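Long-range contacts in heme-binding protein A / AI-2 binding protein A (Helicobacter pylori SS1, PDB 6OFQ), which binds peptides such as STSA in the periplasm and probably delivers them to an ABC transporter for import: residues 31-36 with 524-529; 226-231 with 240-245. All coordinates share one frame; numbering follows the deposited sequence.

Contact 1. Residues 31-36 with 524-529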
loop_
_atom_site.group_PDB
_atom_site.type_symbol
_atom_site.label_atom_id
_atom_site.label_comp_id
_atom_site.label_asym_id
_atom_site.label_seq_id
_atom_site.Cartn_x
_atom_site.Cartn_y
_atom_site.Cartn_z
ATOM N N GLY A 31 -6.368 26.237 9.238
ATOM C CA GLY A 31 -6.215 25.440 10.453
ATOM C C GLY A 31 -5.139 24.409 10.393
ATOM O O GLY A 31 -4.476 24.216 9.352
ATOM N N VAL A 32 -4.919 23.794 11.552
ATOM C CA VAL A 32 -3.931 22.755 11.745
ATOM C C VAL A 32 -4.643 21.437 12.029
ATOM O O VAL A 32 -5.450 21.320 12.949
ATOM C CB VAL A 32 -2.929 23.075 12.865
ATOM C CG1 VAL A 32 -1.878 21.997 13.059
ATOM C CG2 VAL A 32 -2.399 24.491 12.797
ATOM N N LEU A 33 -4.276 20.417 11.258
ATOM C CA LEU A 33 -4.773 19.066 11.493
ATOM C C LEU A 33 -3.678 18.229 12.113
ATOM O O LEU A 33 -2.554 18.202 11.613
ATOM C CB LEU A 33 -5.194 18.421 10.170
ATOM C CG LEU A 33 -5.582 16.940 10.243
ATOM C CD1 LEU A 33 -6.910 16.755 10.934
ATOM C CD2 LEU A 33 -5.654 16.280 8.873
ATOM N N VAL A 34 -3.994 17.604 13.243
ATOM C CA VAL A 34 -3.066 16.650 13.917
ATOM C C VAL A 34 -3.576 15.237 13.657
ATOM O O VAL A 34 -4.641 14.865 14.174
ATOM C CB VAL A 34 -2.897 16.925 15.415
ATOM C CG1 VAL A 34 -1.806 16.008 15.952
ATOM C CG2 VAL A 34 -2.423 18.351 15.634
ATOM N N PHE A 35 -2.849 14.494 12.836
ATOM C CA PHE A 35 -3.192 13.123 12.434
ATOM C C PHE A 35 -2.241 12.238 13.231
ATOM O O PHE A 35 -1.051 12.548 13.310
ATOM C CB PHE A 35 -2.891 13.004 10.951
ATOM C CG PHE A 35 -3.061 11.658 10.323
ATOM C CD1 PHE A 35 -2.034 10.744 10.274
ATOM C CD2 PHE A 35 -4.213 11.302 9.666
ATOM C CE1 PHE A 35 -2.198 9.514 9.646
ATOM C CE2 PHE A 35 -4.388 10.090 9.014
ATOM C CZ PHE A 35 -3.354 9.184 9.021
ATOM N N ALA A 36 -2.743 11.132 13.739
ATOM C CA ALA A 36 -1.868 10.199 14.436
ATOM C C ALA A 36 -2.048 8.796 13.870
ATOM O O ALA A 36 -3.113 8.344 13.470
ATOM C CB ALA A 36 -2.188 10.201 15.939
ATOM N N ASN A 524 -5.139 9.001 2.487
ATOM C CA ASN A 524 -4.456 9.912 3.414
ATOM C C ASN A 524 -3.845 11.123 2.789
ATOM O O ASN A 524 -2.906 11.710 3.322
ATOM C CB ASN A 524 -3.479 9.145 4.300
ATOM C CG ASN A 524 -4.218 8.141 5.176
ATOM O OD1 ASN A 524 -5.218 8.466 5.806
ATOM N ND2 ASN A 524 -3.773 6.883 5.149
ATOM N N ARG A 525 -4.390 11.523 1.644
ATOM C CA ARG A 525 -4.193 12.871 1.110
ATOM C C ARG A 525 -5.131 13.795 1.876
ATOM O O ARG A 525 -6.312 13.457 2.096
ATOM C CB ARG A 525 -4.570 12.894 -0.365
ATOM C CG ARG A 525 -3.524 12.178 -1.197
ATOM C CD ARG A 525 -3.945 12.038 -2.644
ATOM N NE ARG A 525 -5.106 11.162 -2.771
ATOM C CZ ARG A 525 -5.900 11.149 -3.801
ATOM N NH1 ARG A 525 -5.754 12.002 -4.791
ATOM N NH2 ARG A 525 -6.862 10.238 -3.837
ATOM N N PHE A 526 -4.613 14.919 2.379
ATOM C CA PHE A 526 -5.373 15.809 3.255
ATOM C C PHE A 526 -5.885 17.047 2.558
ATOM O O PHE A 526 -6.439 17.903 3.215
ATOM C CB PHE A 526 -4.501 16.217 4.471
ATOM C CG PHE A 526 -4.023 15.035 5.260
ATOM C CD1 PHE A 526 -4.912 14.124 5.835
ATOM C CD2 PHE A 526 -2.677 14.797 5.403
ATOM C CE1 PHE A 526 -4.484 12.959 6.459
ATOM C CE2 PHE A 526 -2.242 13.671 6.099
ATOM C CZ PHE A 526 -3.133 12.766 6.641
ATOM N N PHE A 527 -5.688 17.229 1.250
ATOM C CA PHE A 527 -6.108 18.431 0.549
ATOM C C PHE A 527 -7.578 18.780 0.641
ATOM O O PHE A 527 -7.893 19.959 0.440
ATOM C CB PHE A 527 -5.527 18.507 -0.874
ATOM C CG PHE A 527 -5.934 17.450 -1.893
ATOM C CD1 PHE A 527 -6.470 16.186 -1.621
ATOM C CD2 PHE A 527 -5.643 17.737 -3.207
ATOM C CE1 PHE A 527 -6.740 15.250 -2.638
ATOM C CE2 PHE A 527 -5.868 16.821 -4.218
ATOM C CZ PHE A 527 -6.428 15.585 -3.944
ATOM N N LYS A 528 -8.472 17.808 0.856
ATOM C CA LYS A 528 -9.933 18.064 0.929
ATOM C C LYS A 528 -10.408 18.148 2.359
ATOM O O LYS A 528 -11.574 18.377 2.618
ATOM C CB LYS A 528 -10.756 17.026 0.159
ATOM C CG LYS A 528 -10.239 16.711 -1.228
ATOM C CD LYS A 528 -10.106 17.966 -2.089
ATOM C CE LYS A 528 -9.581 17.620 -3.481
ATOM N NZ LYS A 528 -9.369 18.807 -4.326
ATOM N N VAL A 529 -9.505 17.941 3.337
ATOM C CA VAL A 529 -9.934 17.924 4.756
ATOM C C VAL A 529 -10.020 19.357 5.272
ATOM O O VAL A 529 -9.174 20.186 4.942
ATOM C CB VAL A 529 -8.931 17.109 5.610
ATOM C CG1 VAL A 529 -9.339 17.106 7.084
ATOM C CG2 VAL A 529 -8.986 15.682 5.096
#
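The rings of F35 and F526 meet obliquely, with centroids 5.1 Å apart and planes inclined at 58°. F526 puts CZ over one face of F35, 3.5 Å from F35 CD2 and nearer the rim than the middle of that ring. Seen from F526, F35 CE2 lies in plane at the edge, while the backbone O of N524 lies 3.4 Å above the centre of one face of F526. The amide of N524 crosses F35 at about a right angle, its plane turned 68° from the ring; OD1 approaches F35 CE2 obliquely at 3.7 Å and is hydrogen-bonded to Y516 OH. L33 holds CG anti to the backbone N (chi1 173°). Its CD2 touches F526 CD1 at 3.8 Å and V529 CG1 at 4.2 Å. No hydrogen bond joins the segments; the contact is mainly apolar, with the N524 amide against F35. A type I turn runs from F526 to V529, closed by V529 N to F526 O (3.1 Å). The loop before strand 530-531 packs on strand 32-37 of the mixed sheet: V243 of strand 242-247 touches F526, L265 of strand 265-266 touches L33 and F35, and V56 of helix 52-61 packs on F35 and N524.

Contact 2. Residues 226-231 with 240-245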
loop_
_atom_site.group_PDB
_atom_site.type_symbol
_atom_site.label_atom_id
_atom_site.label_comp_id
_atom_site.label_asym_id
_atom_site.label_seq_id
_atom_site.Cartn_x
_atom_site.Cartn_y
_atom_site.Cartn_z
ATOM N N ILE A 226 5.969 17.306 9.852
ATOM C CA ILE A 226 5.181 18.506 9.657
ATOM C C ILE A 226 5.132 18.837 8.180
ATOM O O ILE A 226 6.189 18.893 7.523
ATOM C CB ILE A 226 5.732 19.730 10.452
ATOM C CG1 ILE A 226 5.646 19.453 11.954
ATOM C CG2 ILE A 226 4.989 21.001 10.080
ATOM C CD1 ILE A 226 6.273 20.520 12.825
ATOM N N LEU A 227 3.914 18.974 7.669
ATOM C CA LEU A 227 3.607 19.388 6.300
ATOM C C LEU A 227 2.981 20.769 6.354
ATOM O O LEU A 227 2.094 21.009 7.187
ATOM C CB LEU A 227 2.607 18.433 5.620
ATOM C CG LEU A 227 3.071 16.985 5.654
ATOM C CD1 LEU A 227 1.950 16.075 5.110
ATOM C CD2 LEU A 227 4.383 16.735 4.927
ATOM N N LEU A 228 3.349 21.642 5.423
ATOM C CA LEU A 228 2.723 22.942 5.297
ATOM C C LEU A 228 1.990 23.086 3.977
ATOM O O LEU A 228 2.471 22.535 2.955
ATOM C CB LEU A 228 3.833 23.993 5.449
ATOM C CG LEU A 228 4.604 24.024 6.764
ATOM C CD1 LEU A 228 5.804 24.945 6.747
ATOM C CD2 LEU A 228 3.591 24.388 7.860
ATOM N N LYS A 229 0.928 23.879 3.936
ATOM C CA LYS A 229 0.279 24.133 2.686
ATOM C C LYS A 229 1.211 24.653 1.630
ATOM O O LYS A 229 1.980 25.568 1.862
ATOM C CB LYS A 229 -0.915 25.057 2.901
ATOM C CG LYS A 229 -1.670 25.530 1.667
ATOM C CD LYS A 229 -2.888 26.314 2.102
ATOM C CE LYS A 229 -3.575 26.936 0.930
ATOM N NZ LYS A 229 -4.917 27.502 1.239
ATOM N N ASN A 230 1.080 24.137 0.424
ATOM C CA ASN A 230 1.801 24.712 -0.758
ATOM C C ASN A 230 0.857 25.721 -1.390
ATOM O O ASN A 230 -0.129 25.400 -2.041
ATOM C CB ASN A 230 2.091 23.605 -1.762
ATOM C CG ASN A 230 2.736 24.133 -3.030
ATOM O OD1 ASN A 230 3.110 25.310 -3.045
ATOM N ND2 ASN A 230 2.754 23.319 -4.087
ATOM N N GLN A 231 1.166 26.997 -1.183
ATOM C CA GLN A 231 0.305 28.062 -1.705
ATOM C C GLN A 231 0.349 28.174 -3.218
ATOM O O GLN A 231 -0.580 28.727 -3.806
ATOM C CB GLN A 231 0.845 29.409 -1.188
ATOM C CG GLN A 231 0.888 29.566 0.308
ATOM C CD GLN A 231 -0.459 29.516 1.005
ATOM O OE1 GLN A 231 -1.503 29.836 0.442
ATOM N NE2 GLN A 231 -0.397 29.014 2.248
ATOM N N LEU A 240 -6.352 23.227 4.680
ATOM C CA LEU A 240 -5.555 23.325 5.883
ATOM C C LEU A 240 -4.258 24.072 5.675
ATOM O O LEU A 240 -3.595 23.953 4.624
ATOM C CB LEU A 240 -5.227 21.905 6.377
ATOM C CG LEU A 240 -6.435 21.142 6.898
ATOM C CD1 LEU A 240 -6.160 19.645 6.889
ATOM C CD2 LEU A 240 -6.856 21.591 8.303
ATOM N N ASP A 241 -3.766 24.783 6.683
ATOM C CA ASP A 241 -2.475 25.427 6.623
ATOM C C ASP A 241 -1.325 24.472 6.934
ATOM O O ASP A 241 -0.208 24.700 6.507
ATOM C CB ASP A 241 -2.386 26.576 7.673
ATOM C CG ASP A 241 -3.414 27.648 7.413
ATOM O OD1 ASP A 241 -3.533 28.048 6.241
ATOM O OD2 ASP A 241 -4.250 27.926 8.322
ATOM N N LYS A 242 -1.588 23.501 7.782
ATOM C CA LYS A 242 -0.549 22.658 8.325
ATOM C C LYS A 242 -1.138 21.289 8.681
ATOM O O LYS A 242 -2.248 21.200 9.167
ATOM C CB LYS A 242 0.070 23.368 9.554
ATOM C CG LYS A 242 1.098 22.616 10.344
ATOM C CD LYS A 242 1.674 23.648 11.341
ATOM C CE LYS A 242 2.338 23.035 12.534
ATOM N NZ LYS A 242 2.847 24.170 13.379
ATOM N N VAL A 243 -0.342 20.236 8.516
ATOM C CA VAL A 243 -0.661 18.934 9.018
ATOM C C VAL A 243 0.530 18.416 9.823
ATOM O O VAL A 243 1.652 18.391 9.330
ATOM C CB VAL A 243 -1.006 17.920 7.901
ATOM C CG1 VAL A 243 -1.347 16.558 8.505
ATOM C CG2 VAL A 243 -2.117 18.452 7.006
ATOM N N VAL A 244 0.253 18.003 11.049
ATOM C CA VAL A 244 1.229 17.331 11.894
ATOM C C VAL A 244 0.853 15.854 11.855
ATOM O O VAL A 244 -0.223 15.469 12.308
ATOM C CB VAL A 244 1.266 17.909 13.308
ATOM C CG1 VAL A 244 2.386 17.278 14.088
ATOM C CG2 VAL A 244 1.448 19.399 13.324
ATOM N N VAL A 245 1.783 15.033 11.381
ATOM C CA VAL A 245 1.589 13.594 11.307
ATOM C C VAL A 245 2.407 13.002 12.452
ATOM O O VAL A 245 3.642 12.948 12.351
ATOM C CB VAL A 245 2.032 13.022 9.942
ATOM C CG1 VAL A 245 1.858 11.498 9.900
ATOM C CG2 VAL A 245 1.251 13.678 8.823
HETATM O O HOH W 1 -5.500 27.686 4.270
HETATM O O HOH W 2 -1.088 28.693 4.952
#
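K242 and L228 are brought side by side, pointing the same way, by different first torsions: CG of K242 is anti to its backbone N (chi1 175°), whereas CG of L228 is anti to its carbonyl carbon (chi1 -61°). They lie on one face of a beta hairpin of strands 226-229 and 242-245. L228 CD2 rests on K242 CG at 3.9 Å, and the extended lysine chain runs on until CE meets I226 CG2 at 4.1 Å. L227 and V243, the hydrogen-bonded pair, send their side chains to the opposite face. Their two backbone bonds are both 2.9 Å long; L227 N reaches V243 O almost in line with the carbonyl, while V243 N approaches L227 O from 21° off its plane. L227 also packs on F214 of strand 214-220 and on I61 of helix 52-61. Past the last bridge K229 N still bonds to D241 O, from well above the carbonyl plane. K229 CB sits 3.4 Å from L240 O, a buried oxygen without a polar partner, and K229 NZ bonds to A238 O. D241 OD2 takes the N-H of G31, while D241 OD1 accepts from two waters, one of which is held 3.1 Å from K229 NZ.

Contacts 1 and 2 have centres about 8 Å apart and share the five-stranded mixed sheet, in which strands 32-37 and 242-247 are parallel neighbours. Along the chain, 31-36 comes first, the hairpin of contact 2 follows, and 524-529 arrives near the C-terminus. Probable backbone hydrogen bonds knit the two together, G31 O with D241 N at 2.8 Å and F35 N with V244 O at 2.9 Å. L240 adds packing to both L33 and V529. The sheet of this periplasmic binding protein thus includes the first strand of the chain beside a hairpin from the family 5 region, and the C-terminal loop covers part of it.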